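Local atomic coordinates of binary enterotoxin of Clostridium perfringens component a (Clostridium perfringens, PDB entry 5WTZ), a protein that binds NAD+ and, as the enzymatic component of a binary enterotoxin, transfers ADP-ribose to actin. Residues A223-L235 against A370-Y383. Numbering follows the deposited sequence.
Sequences ASQWGEENYAPWL and AAYVSVAEGYKNEY
Y372, Y231 and W234 carry a buried, largely apolar helix-on-strand contact in which helix 220-237 crosses edge strand 370-372, its 3-10 continuation and the start of the loop leading to NAD-binding E384. Two type II turns, A376 to Y379 and Y379 to E382, make this loop consistent with the ARTT (ADP-ribosylating toxin turn-turn) loop of related toxins. The Y372 ring lies flat on the helix: CA of G227 stands 3.4 Å from its centroid, 10° off the normal, a close CH-pi contact that a residue without a side chain allows. CG anti to the backbone N (chi1 -172°) lays this ring face against G227, with CD2 at the edge of the W226 ring. Y231 lays one ring face over the backbone at A371 and Y372, the Y372 N near the ring centre. CB of A371 sits over the six-membered ring of W234, 3.6 Å from the centroid. V375 wedges between helix turns, CG2 3.9 Å from CB of L235, whose CD1 packs on CB of A376, 3.6 Å away. With no hydrogen bond joining the segments, the contact rests on apolar packing and CH-pi contacts; Y231 OH and W234 NE1 bond R289 O and A285 O outside both. V373, beside W234 CH2, links this packing to NAD-binding L250 and E384.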
ATOM      1  N   ALA A 223       5.731  11.674 -10.525  1.00 21.90           N
ATOM      2  CA  ALA A 223       6.009  10.414 -11.205  1.00 21.94           C
ATOM      3  C   ALA A 223       6.834  10.645 -12.464  1.00 27.74           C
ATOM      4  O   ALA A 223       7.863   9.999 -12.674  1.00 25.33           O
ATOM      5  CB  ALA A 223       4.715   9.700 -11.546  1.00 23.97           C
ATOM      6  N   SER A 224       6.374  11.574 -13.292  1.00 24.40           N
ATOM      7  CA  SER A 224       7.051  11.923 -14.532  1.00 24.98           C
ATOM      8  C   SER A 224       8.481  12.413 -14.267  1.00 28.96           C
ATOM      9  O   SER A 224       9.421  12.011 -14.950  1.00 27.24           O
ATOM     10  CB  SER A 224       6.236  12.980 -15.281  1.00 31.32           C
ATOM     11  OG  SER A 224       6.945  13.483 -16.398  1.00 41.55           O
ATOM     12  N   GLN A 225       8.637  13.267 -13.258  1.00 28.44           N
ATOM     13  CA  GLN A 225       9.948  13.784 -12.873  1.00 31.68           C
ATOM     14  C   GLN A 225      10.914  12.695 -12.414  1.00 29.70           C
ATOM     15  O   GLN A 225      12.085  12.704 -12.789  1.00 25.59           O
ATOM     16  CB  GLN A 225       9.793  14.832 -11.774  1.00 24.52           C
ATOM     17  CG  GLN A 225       9.353  16.191 -12.302  1.00 29.32           C
ATOM     18  CD  GLN A 225       9.052  17.191 -11.200  1.00 43.73           C
ATOM     19  OE1 GLN A 225       8.518  16.832 -10.145  1.00 52.05           O
ATOM     20  NE2 GLN A 225       9.384  18.453 -11.443  1.00 45.55           N
ATOM     21  N   TRP A 226      10.424  11.774 -11.594  1.00 25.21           N
ATOM     22  CA  TRP A 226      11.224  10.639 -11.144  1.00 21.86           C
ATOM     23  C   TRP A 226      11.650   9.772 -12.326  1.00 26.92           C
ATOM     24  O   TRP A 226      12.827   9.420 -12.462  1.00 22.10           O
ATOM     25  CB  TRP A 226      10.443   9.815 -10.117  1.00 19.48           C
ATOM     26  CG  TRP A 226      11.249   8.703  -9.507  1.00 20.57           C
ATOM     27  CD1 TRP A 226      12.025   8.772  -8.383  1.00 21.01           C
ATOM     28  CD2 TRP A 226      11.357   7.361  -9.988  1.00 18.02           C
ATOM     29  NE1 TRP A 226      12.611   7.552  -8.139  1.00 19.00           N
ATOM     30  CE2 TRP A 226      12.212   6.666  -9.115  1.00 19.81           C
ATOM     31  CE3 TRP A 226      10.806   6.673 -11.081  1.00 21.66           C
ATOM     32  CZ2 TRP A 226      12.540   5.329  -9.294  1.00 24.34           C
ATOM     33  CZ3 TRP A 226      11.125   5.345 -11.254  1.00 22.68           C
ATOM     34  CH2 TRP A 226      11.986   4.685 -10.366  1.00 19.68           C
ATOM     35  N   GLY A 227      10.698   9.445 -13.197  1.00 22.22           N
ATOM     36  CA  GLY A 227      10.998   8.667 -14.386  1.00 19.74           C
ATOM     37  C   GLY A 227      12.057   9.308 -15.267  1.00 25.26           C
ATOM     38  O   GLY A 227      13.018   8.655 -15.682  1.00 25.69           O
ATOM     39  N   GLU A 228      11.888  10.601 -15.539  1.00 26.96           N
ATOM     40  CA  GLU A 228      12.849  11.353 -16.327  1.00 29.62           C
ATOM     41  C   GLU A 228      14.234  11.398 -15.683  1.00 26.60           C
ATOM     42  O   GLU A 228      15.237  11.169 -16.350  1.00 26.46           O
ATOM     43  CB  GLU A 228      12.333  12.779 -16.555  1.00 33.39           C
ATOM     44  CG  GLU A 228      13.307  13.684 -17.284  1.00 48.74           C
ATOM     45  CD  GLU A 228      13.461  13.322 -18.752  1.00 54.16           C
ATOM     46  OE1 GLU A 228      12.600  12.582 -19.282  1.00 54.83           O
ATOM     47  OE2 GLU A 228      14.447  13.779 -19.373  1.00 49.89           O
ATOM     48  N   GLU A 229      14.296  11.718 -14.396  1.00 22.93           N
ATOM     49  CA  GLU A 229      15.577  11.900 -13.732  1.00 29.15           C
ATOM     50  C   GLU A 229      16.367  10.602 -13.714  1.00 29.28           C
ATOM     51  O   GLU A 229      17.582  10.591 -13.886  1.00 33.82           O
ATOM     52  CB  GLU A 229      15.386  12.397 -12.291  1.00 32.90           C
ATOM     53  CG  GLU A 229      14.858  13.811 -12.155  1.00 48.52           C
ATOM     54  CD  GLU A 229      14.812  14.269 -10.708  1.00 61.49           C
ATOM     55  OE1 GLU A 229      15.810  14.052  -9.988  1.00 68.79           O
ATOM     56  OE2 GLU A 229      13.778  14.837 -10.290  1.00 61.49           O
ATOM     57  N   ASN A 230      15.660   9.503 -13.501  1.00 28.44           N
ATOM     58  CA  ASN A 230      16.326   8.244 -13.265  1.00 27.38           C
ATOM     59  C   ASN A 230      16.475   7.399 -14.513  1.00 28.93           C
ATOM     60  O   ASN A 230      17.368   6.558 -14.562  1.00 29.59           O
ATOM     61  CB  ASN A 230      15.594   7.457 -12.168  1.00 21.28           C
ATOM     62  CG  ASN A 230      15.779   8.076 -10.793  1.00 22.77           C
ATOM     63  OD1 ASN A 230      16.864   8.017 -10.211  1.00 25.43           O
ATOM     64  ND2 ASN A 230      14.723   8.670 -10.267  1.00 20.65           N
ATOM     65  N   TYR A 231      15.644   7.620 -15.532  1.00 22.12           N
ATOM     66  CA  TYR A 231      15.735   6.751 -16.706  1.00 25.91           C
ATOM     67  C   TYR A 231      15.966   7.459 -18.045  1.00 35.35           C
ATOM     68  O   TYR A 231      16.051   6.805 -19.089  1.00 31.88           O
ATOM     69  CB  TYR A 231      14.493   5.840 -16.748  1.00 18.72           C
ATOM     70  CG  TYR A 231      14.681   4.723 -15.756  1.00 20.46           C
ATOM     71  CD1 TYR A 231      15.399   3.583 -16.102  1.00 18.92           C
ATOM     72  CD2 TYR A 231      14.217   4.839 -14.441  1.00 19.02           C
ATOM     73  CE1 TYR A 231      15.619   2.571 -15.177  1.00 20.63           C
ATOM     74  CE2 TYR A 231      14.440   3.835 -13.511  1.00 20.09           C
ATOM     75  CZ  TYR A 231      15.139   2.703 -13.888  1.00 19.13           C
ATOM     76  OH  TYR A 231      15.357   1.703 -12.973  1.00 17.38           O
ATOM     77  N   ALA A 232      16.121   8.777 -18.025  1.00 22.61           N
ATOM     78  CA  ALA A 232      16.627   9.449 -19.219  1.00 25.13           C
ATOM     79  C   ALA A 232      18.023   8.926 -19.618  1.00 30.40           C
ATOM     80  O   ALA A 232      18.250   8.640 -20.795  1.00 32.47           O
ATOM     81  CB  ALA A 232      16.661  10.955 -19.022  1.00 32.63           C
ATOM     82  N   PRO A 233      18.960   8.777 -18.654  1.00 33.89           N
ATOM     83  CA  PRO A 233      20.247   8.236 -19.109  1.00 37.36           C
ATOM     84  C   PRO A 233      20.137   6.785 -19.594  1.00 44.52           C
ATOM     85  O   PRO A 233      20.878   6.397 -20.498  1.00 45.46           O
ATOM     86  CB  PRO A 233      21.136   8.318 -17.862  1.00 32.59           C
ATOM     87  CG  PRO A 233      20.424   9.259 -16.924  1.00 37.47           C
ATOM     88  CD  PRO A 233      18.976   9.055 -17.205  1.00 36.16           C
ATOM     89  N   TRP A 234      19.229   6.010 -19.001  1.00 39.00           N
ATOM     90  CA  TRP A 234      18.992   4.625 -19.410  1.00 33.70           C
ATOM     91  C   TRP A 234      18.614   4.541 -20.886  1.00 35.85           C
ATOM     92  O   TRP A 234      19.183   3.752 -21.643  1.00 35.53           O
ATOM     93  CB  TRP A 234      17.897   3.994 -18.545  1.00 21.37           C
ATOM     94  CG  TRP A 234      17.390   2.656 -19.030  1.00 24.05           C
ATOM     95  CD1 TRP A 234      17.946   1.424 -18.790  1.00 25.78           C
ATOM     96  CD2 TRP A 234      16.198   2.410 -19.786  1.00 24.37           C
ATOM     97  NE1 TRP A 234      17.179   0.433 -19.360  1.00 20.07           N
ATOM     98  CE2 TRP A 234      16.112   1.011 -19.994  1.00 20.11           C
ATOM     99  CE3 TRP A 234      15.206   3.236 -20.328  1.00 24.88           C
ATOM    100  CZ2 TRP A 234      15.070   0.423 -20.711  1.00 17.61           C
ATOM    101  CZ3 TRP A 234      14.173   2.648 -21.037  1.00 25.49           C
ATOM    102  CH2 TRP A 234      14.115   1.256 -21.224  1.00 24.49           C
ATOM    103  N   LEU A 235      17.653   5.367 -21.282  1.00 33.69           N
ATOM    104  CA  LEU A 235      17.167   5.400 -22.652  1.00 39.02           C
ATOM    105  C   LEU A 235      18.301   5.669 -23.640  1.00 46.37           C
ATOM    106  O   LEU A 235      18.307   5.125 -24.739  1.00 46.71           O
ATOM    107  CB  LEU A 235      16.073   6.461 -22.802  1.00 41.98           C
ATOM    108  CG  LEU A 235      15.434   6.578 -24.189  1.00 42.94           C
ATOM    109  CD1 LEU A 235      14.610   5.334 -24.496  1.00 39.68           C
ATOM    110  CD2 LEU A 235      14.596   7.841 -24.304  1.00 41.98           C
ATOM    111  N   ALA A 370      14.482  -3.507 -13.717  1.00 14.80           N
ATOM    112  CA  ALA A 370      13.259  -2.881 -14.211  1.00 13.61           C
ATOM    113  C   ALA A 370      13.610  -1.495 -14.706  1.00 13.12           C
ATOM    114  O   ALA A 370      14.627  -0.925 -14.271  1.00 19.34           O
ATOM    115  CB  ALA A 370      12.169  -2.798 -13.093  1.00 11.37           C
ATOM    116  N   ALA A 371      12.809  -0.947 -15.619  1.00 13.67           N
ATOM    117  CA  ALA A 371      13.067   0.402 -16.130  1.00 17.53           C
ATOM    118  C   ALA A 371      11.782   1.209 -16.279  1.00 18.61           C
ATOM    119  O   ALA A 371      10.715   0.649 -16.558  1.00 16.63           O
ATOM    120  CB  ALA A 371      13.811   0.342 -17.470  1.00 16.69           C
ATOM    121  N   TYR A 372      11.888   2.523 -16.074  1.00 17.91           N
ATOM    122  CA  TYR A 372      10.801   3.446 -16.387  1.00 20.64           C
ATOM    123  C   TYR A 372      10.843   3.679 -17.885  1.00 17.89           C
ATOM    124  O   TYR A 372      11.563   4.557 -18.374  1.00 20.70           O
ATOM    125  CB  TYR A 372      10.952   4.765 -15.631  1.00 19.47           C
ATOM    126  CG  TYR A 372       9.777   5.715 -15.755  1.00 18.13           C
ATOM    127  CD1 TYR A 372       9.647   6.577 -16.842  1.00 22.37           C
ATOM    128  CD2 TYR A 372       8.822   5.775 -14.756  1.00 16.81           C
ATOM    129  CE1 TYR A 372       8.570   7.465 -16.939  1.00 25.24           C
ATOM    130  CE2 TYR A 372       7.755   6.656 -14.840  1.00 21.96           C
ATOM    131  CZ  TYR A 372       7.633   7.491 -15.923  1.00 25.29           C
ATOM    132  OH  TYR A 372       6.555   8.350 -15.967  1.00 27.36           O
ATOM    133  N   VAL A 373      10.070   2.894 -18.626  1.00 23.50           N
ATOM    134  CA  VAL A 373      10.230   2.849 -20.073  1.00 26.15           C
ATOM    135  C   VAL A 373       9.547   4.035 -20.758  1.00 25.92           C
ATOM    136  O   VAL A 373       9.865   4.355 -21.897  1.00 26.17           O
ATOM    137  CB  VAL A 373       9.687   1.513 -20.654  1.00 18.58           C
ATOM    138  CG1 VAL A 373      10.548   0.326 -20.199  1.00 17.91           C
ATOM    139  CG2 VAL A 373       8.217   1.316 -20.290  1.00 19.45           C
ATOM    140  N   SER A 374       8.639   4.701 -20.043  1.00 21.80           N
ATOM    141  CA  SER A 374       7.903   5.835 -20.594  1.00 21.95           C
ATOM    142  C   SER A 374       8.734   7.110 -20.796  1.00 27.10           C
ATOM    143  O   SER A 374       8.195   8.118 -21.257  1.00 28.78           O
ATOM    144  CB  SER A 374       6.705   6.159 -19.704  1.00 27.11           C
ATOM    145  OG  SER A 374       5.883   5.024 -19.533  1.00 24.77           O
ATOM    146  N   VAL A 375      10.023   7.083 -20.462  1.00 32.07           N
ATOM    147  CA  VAL A 375      10.895   8.218 -20.789  1.00 36.23           C
ATOM    148  C   VAL A 375      11.095   8.294 -22.289  1.00 40.96           C
ATOM    149  O   VAL A 375      11.351   9.370 -22.843  1.00 41.71           O
ATOM    150  CB  VAL A 375      12.283   8.131 -20.124  1.00 32.43           C
ATOM    151  CG1 VAL A 375      12.165   8.314 -18.638  1.00 42.79           C
ATOM    152  CG2 VAL A 375      12.974   6.818 -20.465  1.00 34.75           C
ATOM    153  N   ALA A 376      10.983   7.137 -22.937  1.00 37.22           N
ATOM    154  CA  ALA A 376      11.157   7.039 -24.382  1.00 45.30           C
ATOM    155  C   ALA A 376      10.125   7.889 -25.102  1.00 35.10           C
ATOM    156  O   ALA A 376       9.025   8.092 -24.592  1.00 42.79           O
ATOM    157  CB  ALA A 376      11.060   5.588 -24.831  1.00 47.99           C
ATOM    158  N   GLU A 377      10.494   8.397 -26.274  1.00 38.18           N
ATOM    159  CA  GLU A 377       9.577   9.173 -27.097  1.00 47.20           C
ATOM    160  C   GLU A 377       8.321   8.370 -27.410  1.00 48.68           C
ATOM    161  O   GLU A 377       8.401   7.187 -27.742  1.00 55.81           O
ATOM    162  CB  GLU A 377      10.236   9.596 -28.414  1.00 49.21           C
ATOM    163  CG  GLU A 377      11.391  10.568 -28.297  1.00 53.55           C
ATOM    164  CD  GLU A 377      11.936  10.957 -29.667  1.00 61.45           C
ATOM    165  OE1 GLU A 377      11.150  11.503 -30.471  1.00 69.22           O
ATOM    166  OE2 GLU A 377      13.135  10.715 -29.945  1.00 57.18           O
ATOM    167  N   GLY A 378       7.165   9.009 -27.305  1.00 42.71           N
ATOM    168  CA  GLY A 378       5.939   8.390 -27.756  1.00 38.76           C
ATOM    169  C   GLY A 378       5.076   7.826 -26.655  1.00 37.74           C
ATOM    170  O   GLY A 378       4.064   7.186 -26.933  1.00 38.49           O
ATOM    171  N   TYR A 379       5.476   8.060 -25.409  1.00 38.15           N
ATOM    172  CA  TYR A 379       4.693   7.611 -24.262  1.00 39.16           C
ATOM    173  C   TYR A 379       4.359   8.768 -23.333  1.00 38.37           C
ATOM    174  O   TYR A 379       4.601   8.720 -22.130  1.00 28.96           O
ATOM    175  CB  TYR A 379       5.426   6.496 -23.527  1.00 31.57           C
ATOM    176  CG  TYR A 379       5.724   5.360 -24.462  1.00 35.41           C
ATOM    177  CD1 TYR A 379       4.746   4.427 -24.779  1.00 32.99           C
ATOM    178  CD2 TYR A 379       6.966   5.251 -25.081  1.00 40.18           C
ATOM    179  CE1 TYR A 379       4.997   3.398 -25.659  1.00 36.87           C
ATOM    180  CE2 TYR A 379       7.233   4.220 -25.963  1.00 38.38           C
ATOM    181  CZ  TYR A 379       6.246   3.295 -26.248  1.00 41.95           C
ATOM    182  OH  TYR A 379       6.505   2.268 -27.125  1.00 46.75           O
ATOM    183  N   LYS A 380       3.803   9.826 -23.920  1.00 47.99           N
ATOM    184  CA  LYS A 380       3.126  10.843 -23.137  1.00 56.47           C
ATOM    185  C   LYS A 380       1.867  10.188 -22.585  1.00 59.25           C
ATOM    186  O   LYS A 380       1.276   9.326 -23.249  1.00 61.96           O
ATOM    187  CB  LYS A 380       2.803  12.084 -23.979  1.00 61.78           C
ATOM    188  CG  LYS A 380       1.959  11.809 -25.216  1.00 65.82           C
ATOM    189  CD  LYS A 380       2.114  12.926 -26.233  1.00 69.94           C
ATOM    190  CE  LYS A 380       2.742  12.398 -27.517  1.00 67.85           C
ATOM    191  NZ  LYS A 380       3.161  13.502 -28.416  1.00 63.55           N
ATOM    192  N   ASN A 381       1.490  10.578 -21.367  1.00 55.65           N
ATOM    193  CA  ASN A 381       0.360  10.001 -20.631  1.00 50.70           C
ATOM    194  C   ASN A 381       0.626   8.575 -20.142  1.00 40.81           C
ATOM    195  O   ASN A 381      -0.244   7.942 -19.544  1.00 38.07           O
ATOM    196  CB  ASN A 381      -0.914  10.029 -21.483  1.00 57.70           C
ATOM    197  CG  ASN A 381      -1.044  11.309 -22.286  1.00 66.87           C
ATOM    198  OD1 ASN A 381      -0.750  12.399 -21.792  1.00 68.81           O
ATOM    199  ND2 ASN A 381      -1.463  11.181 -23.543  1.00 71.29           N
ATOM    200  N   GLU A 382       1.832   8.071 -20.381  1.00 36.91           N
ATOM    201  CA  GLU A 382       2.195   6.752 -19.886  1.00 30.19           C
ATOM    202  C   GLU A 382       3.235   6.900 -18.773  1.00 32.79           C
ATOM    203  O   GLU A 382       4.026   7.853 -18.768  1.00 30.65           O
ATOM    204  CB  GLU A 382       2.723   5.875 -21.020  1.00 40.14           C
ATOM    205  CG  GLU A 382       1.785   5.782 -22.215  1.00 50.81           C
ATOM    206  CD  GLU A 382       1.149   4.411 -22.363  1.00 64.52           C
ATOM    207  OE1 GLU A 382       0.675   4.092 -23.475  1.00 68.97           O
ATOM    208  OE2 GLU A 382       1.123   3.652 -21.368  1.00 68.17           O
ATOM    209  N   TYR A 383       3.211   5.967 -17.823  1.00 22.64           N
ATOM    210  CA  TYR A 383       4.026   6.058 -16.611  1.00 24.73           C
ATOM    211  C   TYR A 383       4.451   4.655 -16.200  1.00 28.93           C
ATOM    212  O   TYR A 383       4.333   4.266 -15.027  1.00 18.73           O
ATOM    213  CB  TYR A 383       3.240   6.748 -15.488  1.00 27.50           C
ATOM    214  CG  TYR A 383       2.689   8.091 -15.904  1.00 25.94           C
ATOM    215  CD1 TYR A 383       1.432   8.196 -16.484  1.00 23.87           C
ATOM    216  CD2 TYR A 383       3.440   9.250 -15.759  1.00 32.25           C
ATOM    217  CE1 TYR A 383       0.929   9.421 -16.896  1.00 32.28           C
ATOM    218  CE2 TYR A 383       2.942  10.482 -16.160  1.00 37.01           C
ATOM    219  CZ  TYR A 383       1.686  10.557 -16.726  1.00 37.47           C
ATOM    220  OH  TYR A 383       1.179  11.771 -17.126  1.00 45.49           O
TER